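Local coordinates for nuclear inclusion protein A (Tobacco vein mottling virus, PDB 3MMG) that probably acts as a 3C-type cysteine protease that cleaves peptide bonds within polypeptides, at residues Thr59-Gln73 and Val84-Gln96. The protein carries 3 engineered substitutions. Numbering follows the deposited sequence.
Sequences TMHGEFAVANSTQLQ and VIKMAKDFPPFPQ. Engineered in segment 59-73: A65 (natural residue Lys), A67 (natural residue Lys).
K86 N donates a backbone hydrogen bond to Q73 O (2.9 Å), next to the antiparallel neighbours 74-76 and 83-86, and from there the chain of 87-96 packs against the strand 62-68. This belongs to the N-terminal β-barrel of a chymotrypsin-like 3C-type protease: 62-68 and 74-76 are the outermost strands of this antiparallel sheet, and residues 87-94 pack against T59, H61, F64 and V66, while M87 also meets L72. Near the 59-62 turn, H61 does two jobs with one ring edge. Its CG sits between the backbone N and the carbonyl carbon (chi1 62°), which directs the imidazole toward the loop. NE2 donates to P92 O, 2.9 Å between the two atoms, close to the ring plane but well above the carbonyl plane, while CE1 stands 3.5 Å over the centre of the F94 ring in a T-shaped stack with planes at 81°. T59 CG2 presses on F94 CZ beside it, and F94 also reaches I41 and C19 of the barrel. Further along, F64 directs its edge at one face of F91, CD1 lying 3.4 Å from F91 CE1, with the planes inclined at 50°; M87 CG covers the centre of the opposite face, so the F91 ring is sandwiched. The far end of F64 meets the P92 ring, CZ to CG 3.2 Å. At the other end of the contact L72 CD1 rests on I85 CG2 (3.7 Å) and approaches M87 CE. Beside that packing, a water donates to K86 O (2.7 Å) and accepts from Q73 N (3.0 Å).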
# COMPACT_ATOMS: atom_id res chain seq x y z
N THR A 59 10.88 -4.31 9.01
CA THR A 59 11.12 -2.88 8.83
C THR A 59 12.62 -2.55 8.89
O THR A 59 13.42 -3.38 9.30
CB THR A 59 10.41 -2.04 9.93
OG1 THR A 59 11.20 -2.05 11.13
CG2 THR A 59 9.03 -2.59 10.23
N MET A 60 12.98 -1.32 8.55
CA MET A 60 14.39 -0.92 8.62
C MET A 60 14.93 -0.92 10.04
O MET A 60 16.17 -0.95 10.24
CB MET A 60 14.62 0.46 7.96
CG MET A 60 14.06 1.63 8.70
SD MET A 60 14.76 3.20 8.12
CE MET A 60 16.26 2.69 7.38
N HIS A 61 14.01 -0.88 11.02
CA HIS A 61 14.40 -0.78 12.44
C HIS A 61 14.01 -2.02 13.26
O HIS A 61 14.06 -1.98 14.51
CB HIS A 61 13.89 0.52 13.07
CG HIS A 61 12.39 0.66 13.10
ND1 HIS A 61 11.66 1.11 12.02
CD2 HIS A 61 11.50 0.48 14.10
CE1 HIS A 61 10.38 1.16 12.34
NE2 HIS A 61 10.25 0.79 13.61
N GLY A 62 13.65 -3.10 12.58
CA GLY A 62 13.49 -4.39 13.25
C GLY A 62 12.47 -5.26 12.55
O GLY A 62 11.81 -4.81 11.60
N GLU A 63 12.34 -6.49 13.02
CA GLU A 63 11.40 -7.45 12.46
C GLU A 63 10.47 -7.92 13.57
O GLU A 63 10.92 -8.39 14.62
CB GLU A 63 12.15 -8.63 11.85
CG GLU A 63 11.22 -9.68 11.21
CD GLU A 63 12.01 -10.73 10.47
OE1 GLU A 63 12.93 -10.37 9.69
OE2 GLU A 63 11.72 -11.93 10.69
N PHE A 64 9.17 -7.81 13.33
CA PHE A 64 8.18 -7.92 14.40
C PHE A 64 7.14 -8.96 14.05
O PHE A 64 6.34 -8.78 13.12
CB PHE A 64 7.57 -6.54 14.67
CG PHE A 64 8.61 -5.48 14.94
CD1 PHE A 64 8.92 -4.51 13.98
CD2 PHE A 64 9.35 -5.52 16.11
CE1 PHE A 64 9.94 -3.56 14.21
CE2 PHE A 64 10.35 -4.57 16.35
CZ PHE A 64 10.64 -3.60 15.41
N ALA A 65 7.19 -10.06 14.79
CA ALA A 65 6.31 -11.18 14.55
C ALA A 65 5.09 -11.05 15.45
O ALA A 65 5.04 -11.65 16.52
CB ALA A 65 7.05 -12.51 14.79
N VAL A 66 4.11 -10.26 15.01
CA VAL A 66 2.96 -9.92 15.86
C VAL A 66 2.01 -11.11 16.06
O VAL A 66 1.16 -11.10 16.97
CB VAL A 66 2.23 -8.63 15.37
CG1 VAL A 66 3.19 -7.44 15.33
CG2 VAL A 66 1.61 -8.82 14.01
N ALA A 67 2.19 -12.14 15.24
CA ALA A 67 1.38 -13.36 15.25
C ALA A 67 -0.05 -13.10 14.77
O ALA A 67 -0.25 -12.36 13.82
CB ALA A 67 1.42 -14.06 16.61
N ASN A 68 -1.02 -13.71 15.45
CA ASN A 68 -2.40 -13.71 14.96
C ASN A 68 -2.96 -12.31 14.73
O ASN A 68 -3.16 -11.55 15.67
CB ASN A 68 -3.25 -14.49 15.97
CG ASN A 68 -4.59 -14.90 15.43
OD1 ASN A 68 -5.20 -14.22 14.60
ND2 ASN A 68 -5.08 -16.03 15.93
N SER A 69 -3.23 -11.97 13.45
CA SER A 69 -3.65 -10.61 13.08
C SER A 69 -5.04 -10.18 13.59
O SER A 69 -5.33 -8.98 13.72
CB SER A 69 -3.59 -10.45 11.56
OG SER A 69 -4.84 -10.82 11.01
N THR A 70 -5.89 -11.15 13.92
CA THR A 70 -7.26 -10.83 14.37
C THR A 70 -7.33 -10.09 15.71
O THR A 70 -8.37 -9.55 16.09
CB THR A 70 -8.19 -12.08 14.37
OG1 THR A 70 -7.66 -13.08 15.23
CG2 THR A 70 -8.33 -12.65 12.98
N GLN A 71 -6.22 -10.05 16.45
CA GLN A 71 -6.18 -9.32 17.71
C GLN A 71 -5.93 -7.83 17.52
O GLN A 71 -6.01 -7.06 18.48
CB GLN A 71 -5.10 -9.90 18.63
CG GLN A 71 -3.67 -9.67 18.14
CD GLN A 71 -2.66 -10.31 19.04
OE1 GLN A 71 -2.32 -9.76 20.08
NE2 GLN A 71 -2.17 -11.47 18.65
N LEU A 72 -5.58 -7.43 16.30
CA LEU A 72 -5.15 -6.06 16.06
C LEU A 72 -6.32 -5.14 15.75
O LEU A 72 -7.25 -5.55 15.09
CB LEU A 72 -4.16 -6.01 14.91
CG LEU A 72 -2.90 -6.90 15.01
CD1 LEU A 72 -2.22 -7.01 13.64
CD2 LEU A 72 -1.93 -6.35 16.04
N GLN A 73 -6.25 -3.91 16.25
CA GLN A 73 -7.20 -2.85 15.88
C GLN A 73 -6.93 -2.44 14.45
O GLN A 73 -5.77 -2.22 14.07
CB GLN A 73 -7.05 -1.62 16.77
CG GLN A 73 -7.44 -1.86 18.22
CD GLN A 73 -7.70 -0.58 18.96
OE1 GLN A 73 -6.79 0.20 19.21
NE2 GLN A 73 -8.96 -0.36 19.33
N VAL A 84 -5.76 0.39 7.60
CA VAL A 84 -4.77 0.88 8.54
C VAL A 84 -4.81 -0.07 9.74
O VAL A 84 -5.87 -0.41 10.23
CB VAL A 84 -5.02 2.35 9.00
CG1 VAL A 84 -3.88 2.83 9.85
CG2 VAL A 84 -5.17 3.31 7.77
N ILE A 85 -3.63 -0.51 10.17
CA ILE A 85 -3.52 -1.46 11.29
C ILE A 85 -2.77 -0.76 12.40
O ILE A 85 -1.71 -0.18 12.16
CB ILE A 85 -2.72 -2.73 10.86
CG1 ILE A 85 -3.26 -3.34 9.56
CG2 ILE A 85 -2.70 -3.77 11.97
CD1 ILE A 85 -2.22 -4.12 8.82
N LYS A 86 -3.30 -0.81 13.62
CA LYS A 86 -2.62 -0.17 14.74
C LYS A 86 -1.74 -1.20 15.45
O LYS A 86 -2.20 -2.27 15.80
CB LYS A 86 -3.61 0.45 15.73
CG LYS A 86 -2.94 1.40 16.72
CD LYS A 86 -3.92 1.99 17.72
CE LYS A 86 -3.21 2.98 18.66
NZ LYS A 86 -4.16 4.00 19.21
N MET A 87 -0.49 -0.85 15.68
CA MET A 87 0.42 -1.77 16.35
C MET A 87 0.35 -1.59 17.87
O MET A 87 0.01 -0.51 18.39
CB MET A 87 1.84 -1.52 15.85
CG MET A 87 2.04 -1.84 14.36
SD MET A 87 1.94 -3.62 14.05
CE MET A 87 0.35 -3.75 13.25
N ALA A 88 0.73 -2.66 18.58
CA ALA A 88 0.89 -2.61 20.03
C ALA A 88 1.96 -1.60 20.53
O ALA A 88 2.87 -1.21 19.79
CB ALA A 88 1.26 -4.02 20.51
N LYS A 89 1.88 -1.21 21.80
CA LYS A 89 2.81 -0.23 22.34
C LYS A 89 4.29 -0.68 22.27
O LYS A 89 5.19 0.16 22.14
CB LYS A 89 2.40 0.18 23.76
CG LYS A 89 3.10 1.45 24.26
CD LYS A 89 2.50 1.93 25.58
CE LYS A 89 3.28 3.17 26.06
NZ LYS A 89 2.73 3.72 27.33
N ASP A 90 4.54 -2.00 22.32
CA ASP A 90 5.92 -2.53 22.23
C ASP A 90 6.49 -2.59 20.80
O ASP A 90 7.65 -3.01 20.58
CB ASP A 90 6.01 -3.88 22.93
CG ASP A 90 5.98 -3.75 24.45
OD1 ASP A 90 6.95 -3.21 25.01
OD2 ASP A 90 4.98 -4.18 25.04
N PHE A 91 5.69 -2.21 19.82
CA PHE A 91 6.18 -2.11 18.45
C PHE A 91 6.74 -0.70 18.32
O PHE A 91 6.00 0.26 18.54
CB PHE A 91 5.00 -2.30 17.50
CG PHE A 91 5.38 -2.33 16.04
CD1 PHE A 91 5.34 -3.53 15.33
CD2 PHE A 91 5.78 -1.17 15.38
CE1 PHE A 91 5.68 -3.58 13.97
CE2 PHE A 91 6.15 -1.19 14.02
CZ PHE A 91 6.09 -2.40 13.32
N PRO A 92 8.04 -0.56 17.98
CA PRO A 92 8.66 0.77 17.91
C PRO A 92 8.09 1.55 16.71
O PRO A 92 8.12 1.04 15.59
CB PRO A 92 10.15 0.45 17.72
CG PRO A 92 10.19 -0.87 17.09
CD PRO A 92 8.99 -1.63 17.63
N PRO A 93 7.54 2.74 16.95
CA PRO A 93 6.87 3.44 15.84
C PRO A 93 7.78 4.05 14.78
O PRO A 93 8.97 4.28 15.01
CB PRO A 93 6.12 4.57 16.54
CG PRO A 93 6.85 4.80 17.79
CD PRO A 93 7.40 3.47 18.22
N PHE A 94 7.19 4.29 13.61
CA PHE A 94 7.81 5.03 12.50
C PHE A 94 7.64 6.54 12.74
O PHE A 94 6.82 6.95 13.56
CB PHE A 94 7.05 4.66 11.22
CG PHE A 94 7.27 3.26 10.76
CD1 PHE A 94 6.49 2.21 11.27
CD2 PHE A 94 8.25 2.98 9.80
CE1 PHE A 94 6.67 0.88 10.80
CE2 PHE A 94 8.47 1.66 9.35
CZ PHE A 94 7.69 0.62 9.84
N PRO A 95 8.40 7.37 11.99
CA PRO A 95 8.14 8.80 11.97
C PRO A 95 6.77 9.11 11.35
O PRO A 95 6.08 8.19 10.89
CB PRO A 95 9.27 9.37 11.11
CG PRO A 95 9.75 8.25 10.32
CD PRO A 95 9.55 7.01 11.13
N GLN A 96 6.38 10.38 11.35
CA GLN A 96 5.04 10.80 10.95
C GLN A 96 5.13 12.00 10.01
O GLN A 96 4.37 12.99 10.13
CB GLN A 96 4.17 11.10 12.18
CG GLN A 96 3.89 9.89 13.09
CD GLN A 96 2.84 10.17 14.15
OE1 GLN A 96 1.83 10.85 13.90
NE2 GLN A 96 3.06 9.62 15.34
O HOH W 1 -3.86 -3.05 17.80